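Local coordinates for protein kappa-carrageenase (Pseudoalteromonas carrageenovora, PDB 1DYP) that hydrolyses internal beta-1,4 linkages between D-galactose 4-sulfate and 3,6-anhydro-D-galactose in kappa-carrageenans, using a tunnel-shaped active site in its family 16 catalytic domain, at residues F33-Y38 / V88-A93; A116-S121 / T228-L233. The protein carries 1 engineered substitution. All coordinates share one frame; numbering follows the deposited sequence.

Interaction 1 (F33-Y38 / V88-A93)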
# COMPACT_ATOMS: atom_id res chain seq x y z
N PHE A 33 -9.34 5.75 9.04
CA PHE A 33 -8.15 6.60 9.01
C PHE A 33 -7.17 6.36 10.16
O PHE A 33 -6.24 7.15 10.36
CB PHE A 33 -8.57 8.07 8.98
CG PHE A 33 -9.30 8.47 7.73
CD1 PHE A 33 -8.63 8.59 6.52
CD2 PHE A 33 -10.67 8.73 7.76
CE1 PHE A 33 -9.30 8.97 5.36
CE2 PHE A 33 -11.35 9.11 6.61
CZ PHE A 33 -10.67 9.23 5.40
N GLN A 34 -7.37 5.29 10.90
CA GLN A 34 -6.47 4.95 12.00
C GLN A 34 -6.61 3.46 12.25
O GLN A 34 -7.27 3.02 13.19
CB GLN A 34 -6.82 5.75 13.25
CG GLN A 34 -5.79 5.62 14.37
CD GLN A 34 -6.02 6.60 15.50
OE1 GLN A 34 -5.90 7.81 15.32
NE2 GLN A 34 -6.34 6.08 16.68
N THR A 35 -5.98 2.68 11.37
CA THR A 35 -6.03 1.23 11.42
C THR A 35 -5.07 0.63 12.43
O THR A 35 -4.41 1.35 13.18
CB THR A 35 -5.69 0.64 10.04
OG1 THR A 35 -4.31 0.90 9.74
CG2 THR A 35 -6.57 1.27 8.97
N GLU A 36 -4.99 -0.69 12.43
CA GLU A 36 -4.09 -1.40 13.33
C GLU A 36 -2.67 -0.95 12.98
O GLU A 36 -2.37 -0.67 11.82
CB GLU A 36 -4.24 -2.92 13.16
CG GLU A 36 -3.61 -3.55 11.90
CD GLU A 36 -4.32 -3.22 10.59
OE1 GLU A 36 -5.48 -2.77 10.60
OE2 GLU A 36 -3.70 -3.45 9.52
N ASN A 37 -1.81 -0.88 13.98
CA ASN A 37 -0.43 -0.44 13.76
C ASN A 37 0.53 -1.56 13.41
O ASN A 37 0.33 -2.72 13.77
CB ASN A 37 0.10 0.29 14.99
CG ASN A 37 -0.57 1.63 15.20
OD1 ASN A 37 -0.69 2.43 14.27
ND2 ASN A 37 -1.01 1.89 16.42
N TYR A 38 1.58 -1.19 12.70
CA TYR A 38 2.63 -2.11 12.29
C TYR A 38 3.82 -1.27 11.85
O TYR A 38 3.76 -0.04 11.90
CB TYR A 38 2.13 -3.03 11.17
CG TYR A 38 1.43 -2.33 10.03
CD1 TYR A 38 2.15 -1.75 8.99
CD2 TYR A 38 0.03 -2.26 9.99
CE1 TYR A 38 1.50 -1.12 7.93
CE2 TYR A 38 -0.63 -1.63 8.94
CZ TYR A 38 0.11 -1.06 7.91
OH TYR A 38 -0.55 -0.45 6.87
N VAL A 88 -3.05 7.05 7.06
CA VAL A 88 -3.59 5.93 6.32
C VAL A 88 -5.09 6.10 6.09
O VAL A 88 -5.79 6.75 6.86
CB VAL A 88 -3.37 4.59 7.09
CG1 VAL A 88 -4.04 4.67 8.46
CG2 VAL A 88 -3.93 3.42 6.29
N ALA A 89 -5.56 5.52 4.98
CA ALA A 89 -6.97 5.52 4.63
C ALA A 89 -7.19 4.10 4.13
O ALA A 89 -6.72 3.73 3.05
CB ALA A 89 -7.26 6.53 3.52
N LYS A 90 -7.88 3.29 4.93
CA LYS A 90 -8.14 1.89 4.60
C LYS A 90 -9.64 1.70 4.41
O LYS A 90 -10.42 1.97 5.32
CB LYS A 90 -7.63 1.00 5.73
CG LYS A 90 -7.86 -0.50 5.55
CD LYS A 90 -7.50 -1.22 6.85
CE LYS A 90 -7.71 -2.72 6.78
NZ LYS A 90 -7.36 -3.35 8.09
N SER A 91 -10.05 1.23 3.24
CA SER A 91 -11.48 1.04 2.99
C SER A 91 -12.05 -0.01 3.91
O SER A 91 -11.42 -1.04 4.17
CB SER A 91 -11.74 0.65 1.53
OG SER A 91 -11.36 -0.69 1.26
N ARG A 92 -13.24 0.25 4.43
CA ARG A 92 -13.88 -0.71 5.31
C ARG A 92 -14.39 -1.87 4.45
O ARG A 92 -14.40 -3.02 4.88
CB ARG A 92 -15.02 -0.05 6.08
CG ARG A 92 -14.52 1.04 7.03
CD ARG A 92 -15.65 1.66 7.83
NE ARG A 92 -15.22 2.86 8.55
CZ ARG A 92 -14.41 2.85 9.61
NH1 ARG A 92 -13.95 1.71 10.09
NH2 ARG A 92 -14.07 4.00 10.18
N ALA A 93 -14.79 -1.55 3.22
CA ALA A 93 -15.27 -2.56 2.29
C ALA A 93 -14.09 -3.33 1.71
O ALA A 93 -12.97 -2.82 1.65
CB ALA A 93 -16.06 -1.91 1.17
O HOH W 1 -4.26 8.48 9.19
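Lys90 NZ is gripped by Glu36 OE1, in a salt bridge of 3.2 Å that is weak as a hydrogen bond, and by the hydroxyl of Tyr120. Tyr120 OH also bonds Glu36 OE2, completing a polar cluster that joins the loop to strands 75-95 and 113-120 of the jelly-roll beta sandwich of this family 16 glycoside hydrolase. Here the loop 33-38, which follows the short strand 31-32, runs beside strand 75-95. The Lys90 side chain is fully extended, with CG anti to the backbone N (chi1 179°), and carries its ammonium out to meet Glu36 at about a right angle. The glutamate chain bends at chi2 (-71°), which turns CD back toward the lysine.

Nearer the backbone the lysine chain serves as an apolar surface. Thr35 lays its methyl against the side of the lysine chain: CG2 is 3.4 Å from both Lys90 CB and Lys90 CD, tighter than ordinary carbon contact. Thr35 OG1 lies 4.0 Å from Val88 CG1.

At Phe33 the backbones themselves draw close. Phe33 CA makes a CH···O contact of 3.2 Å with Val88 O, and this same carbonyl lies at the edge of the phenyl ring, near its plane. Ring atom CE1 meets Ala89 CB at 3.7 Å, and Leu55 of strand 54-70 touches both side chains. Water 1 links the two backbones beside Phe33, accepting from Val88 N at 2.8 Å, and lies 2.7 Å from Phe33 O, to which it may donate.

Interaction 2 (A116-S121 / T228-L233)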
# COMPACT_ATOMS: atom_id res chain seq x y z
N ALA A 116 2.11 4.76 -0.61
CA ALA A 116 1.66 3.47 -1.10
C ALA A 116 0.17 3.41 -1.37
O ALA A 116 -0.63 4.01 -0.67
CB ALA A 116 2.03 2.38 -0.08
N PHE A 117 -0.17 2.69 -2.43
CA PHE A 117 -1.54 2.45 -2.83
C PHE A 117 -1.52 0.94 -2.95
O PHE A 117 -0.81 0.37 -3.77
CB PHE A 117 -1.84 3.13 -4.17
CG PHE A 117 -3.22 2.84 -4.71
CD1 PHE A 117 -4.32 2.72 -3.86
CD2 PHE A 117 -3.41 2.71 -6.08
CE1 PHE A 117 -5.59 2.48 -4.37
CE2 PHE A 117 -4.68 2.47 -6.60
CZ PHE A 117 -5.77 2.35 -5.75
N TRP A 118 -2.30 0.28 -2.10
CA TRP A 118 -2.30 -1.17 -2.07
C TRP A 118 -3.57 -1.71 -1.45
O TRP A 118 -4.48 -0.96 -1.11
CB TRP A 118 -1.09 -1.64 -1.25
CG TRP A 118 -1.04 -1.04 0.15
CD1 TRP A 118 -1.06 0.29 0.47
CD2 TRP A 118 -0.96 -1.75 1.39
NE1 TRP A 118 -1.00 0.44 1.84
CE2 TRP A 118 -0.93 -0.79 2.42
CE3 TRP A 118 -0.90 -3.11 1.72
CZ2 TRP A 118 -0.85 -1.15 3.77
CZ3 TRP A 118 -0.82 -3.47 3.07
CH2 TRP A 118 -0.80 -2.49 4.08
N MSE A 119 -3.64 -3.03 -1.33
CA MSE A 119 -4.80 -3.67 -0.73
C MSE A 119 -4.32 -4.94 -0.06
O MSE A 119 -3.40 -5.61 -0.56
CB MSE A 119 -5.88 -3.96 -1.78
CG MSE A 119 -5.46 -4.88 -2.91
SE MSE A 119 -6.77 -4.93 -4.34
CE MSE A 119 -6.05 -3.50 -5.43
N TYR A 120 -4.91 -5.26 1.08
CA TYR A 120 -4.50 -6.45 1.79
C TYR A 120 -5.65 -7.07 2.55
O TYR A 120 -6.61 -6.39 2.92
CB TYR A 120 -3.35 -6.13 2.76
CG TYR A 120 -3.71 -5.24 3.93
CD1 TYR A 120 -4.08 -3.90 3.73
CD2 TYR A 120 -3.65 -5.71 5.23
CE1 TYR A 120 -4.36 -3.06 4.81
CE2 TYR A 120 -3.93 -4.89 6.32
CZ TYR A 120 -4.28 -3.57 6.10
OH TYR A 120 -4.54 -2.75 7.18
N SER A 121 -5.53 -8.37 2.78
CA SER A 121 -6.55 -9.11 3.49
C SER A 121 -6.13 -9.31 4.93
O SER A 121 -5.04 -8.92 5.34
CB SER A 121 -6.73 -10.49 2.85
OG SER A 121 -5.59 -11.30 3.10
N THR A 228 -6.21 0.33 0.32
CA THR A 228 -5.52 1.24 1.22
C THR A 228 -4.56 2.25 0.58
O THR A 228 -3.88 1.96 -0.40
CB THR A 228 -4.72 0.40 2.25
OG1 THR A 228 -5.57 -0.63 2.77
CG2 THR A 228 -4.22 1.27 3.39
N LEU A 229 -4.55 3.44 1.17
CA LEU A 229 -3.65 4.51 0.77
C LEU A 229 -2.92 4.83 2.07
O LEU A 229 -3.55 5.06 3.10
CB LEU A 229 -4.44 5.73 0.29
CG LEU A 229 -5.14 5.56 -1.06
CD1 LEU A 229 -6.28 6.56 -1.20
CD2 LEU A 229 -4.12 5.73 -2.18
N SER A 230 -1.59 4.79 2.05
CA SER A 230 -0.85 5.05 3.27
C SER A 230 0.58 5.43 2.96
O SER A 230 1.06 5.19 1.86
CB SER A 230 -0.85 3.81 4.16
OG SER A 230 -0.19 2.73 3.52
N GLN A 231 1.24 6.04 3.93
CA GLN A 231 2.63 6.42 3.75
C GLN A 231 3.45 5.79 4.86
O GLN A 231 3.21 6.02 6.04
CB GLN A 231 2.78 7.94 3.76
CG GLN A 231 4.20 8.40 3.50
CD GLN A 231 4.26 9.84 3.03
OE1 GLN A 231 4.03 10.13 1.86
NE2 GLN A 231 4.56 10.74 3.96
N GLY A 232 4.41 4.96 4.47
CA GLY A 232 5.24 4.29 5.45
C GLY A 232 6.61 4.92 5.59
O GLY A 232 7.03 5.73 4.78
N LEU A 233 7.32 4.52 6.64
CA LEU A 233 8.66 5.02 6.92
C LEU A 233 9.68 4.09 6.28
O LEU A 233 9.45 2.88 6.18
CB LEU A 233 8.87 5.09 8.44
CG LEU A 233 9.99 5.98 8.97
CD1 LEU A 233 9.67 7.45 8.70
CD2 LEU A 233 10.14 5.73 10.47
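The pair of antiparallel strands 113-120 and 225-233 belongs to the jelly-roll sandwich of the family 16 fold, next to strand 133-139, which carries Glu137 and Asp139, and Trp118 is the side chain through which this contact reaches them. Ala116 faces Ser230 and Trp118 faces Thr228 in hydrogen-bonded pairs, with Phe117 and Leu229 as the non-hydrogen-bonded pair between. At the Trp118 pair Thr228 N to Trp118 O is short, 2.6 Å, while Trp118 N to Thr228 O is 2.9 Å and nearly straight at 172°.

Trp118 CG lies between the backbone N and the carbonyl carbon (chi1 55°); the indole lies alongside the Thr228 side chain. Its NE1 donates to Ser230 OG at 3.0 Å, with the hydroxyl oxygen tilted 15° from the ring plane. Thr228 CB packs over one face of the five-membered ring, 4.0 Å from its centroid, a CH-pi contact that, with the NE1 bond, probably restricts the rotation of the indole. Thr228 OG1, bonded to Asn226 O, also meets the edge of the Tyr120 ring, 3.4 Å from Tyr120 CE1. Trp118 CH2 lies over a face of that phenol, toward its rim.

Across the sheet the chemistry is apolar: Leu229 CD2 touches Phe117 CD1 at 3.5 Å, and the phenyl group continues into Tyr100, Ala102 and Ile104 of strand 98-105. On the indole side, Trp118 packs against the nucleophile Glu137 and active-site Asp139 of strand 133-139, while strand 75-95 flanks 225-233 on its other edge and brings Val88 against Thr228 and Ser230.

Overall arrangement
Interaction 2 lies in the buried core, whereas interaction 1 is partly buried, with its charged end at the surface: the centre of interaction 2 is about 2 Å, and that of interaction 1 about 11 Å, from the centre of the chain. They share a sheet: strand 75-95 is the neighbour of strand 225-233, and Ala89 N bonds to Leu229 O. Regular backbone bonding, an indole and apolar side chains join 116-121 to 228-233; around loop 33-38 a weak salt bridge, apolar side-chain contacts and a bridging water take their place. Tyr120 of interaction 2 bonds into the polar cluster of interaction 1, and the Tyr38 hydroxyl packs on Trp118 beside strand 133-139.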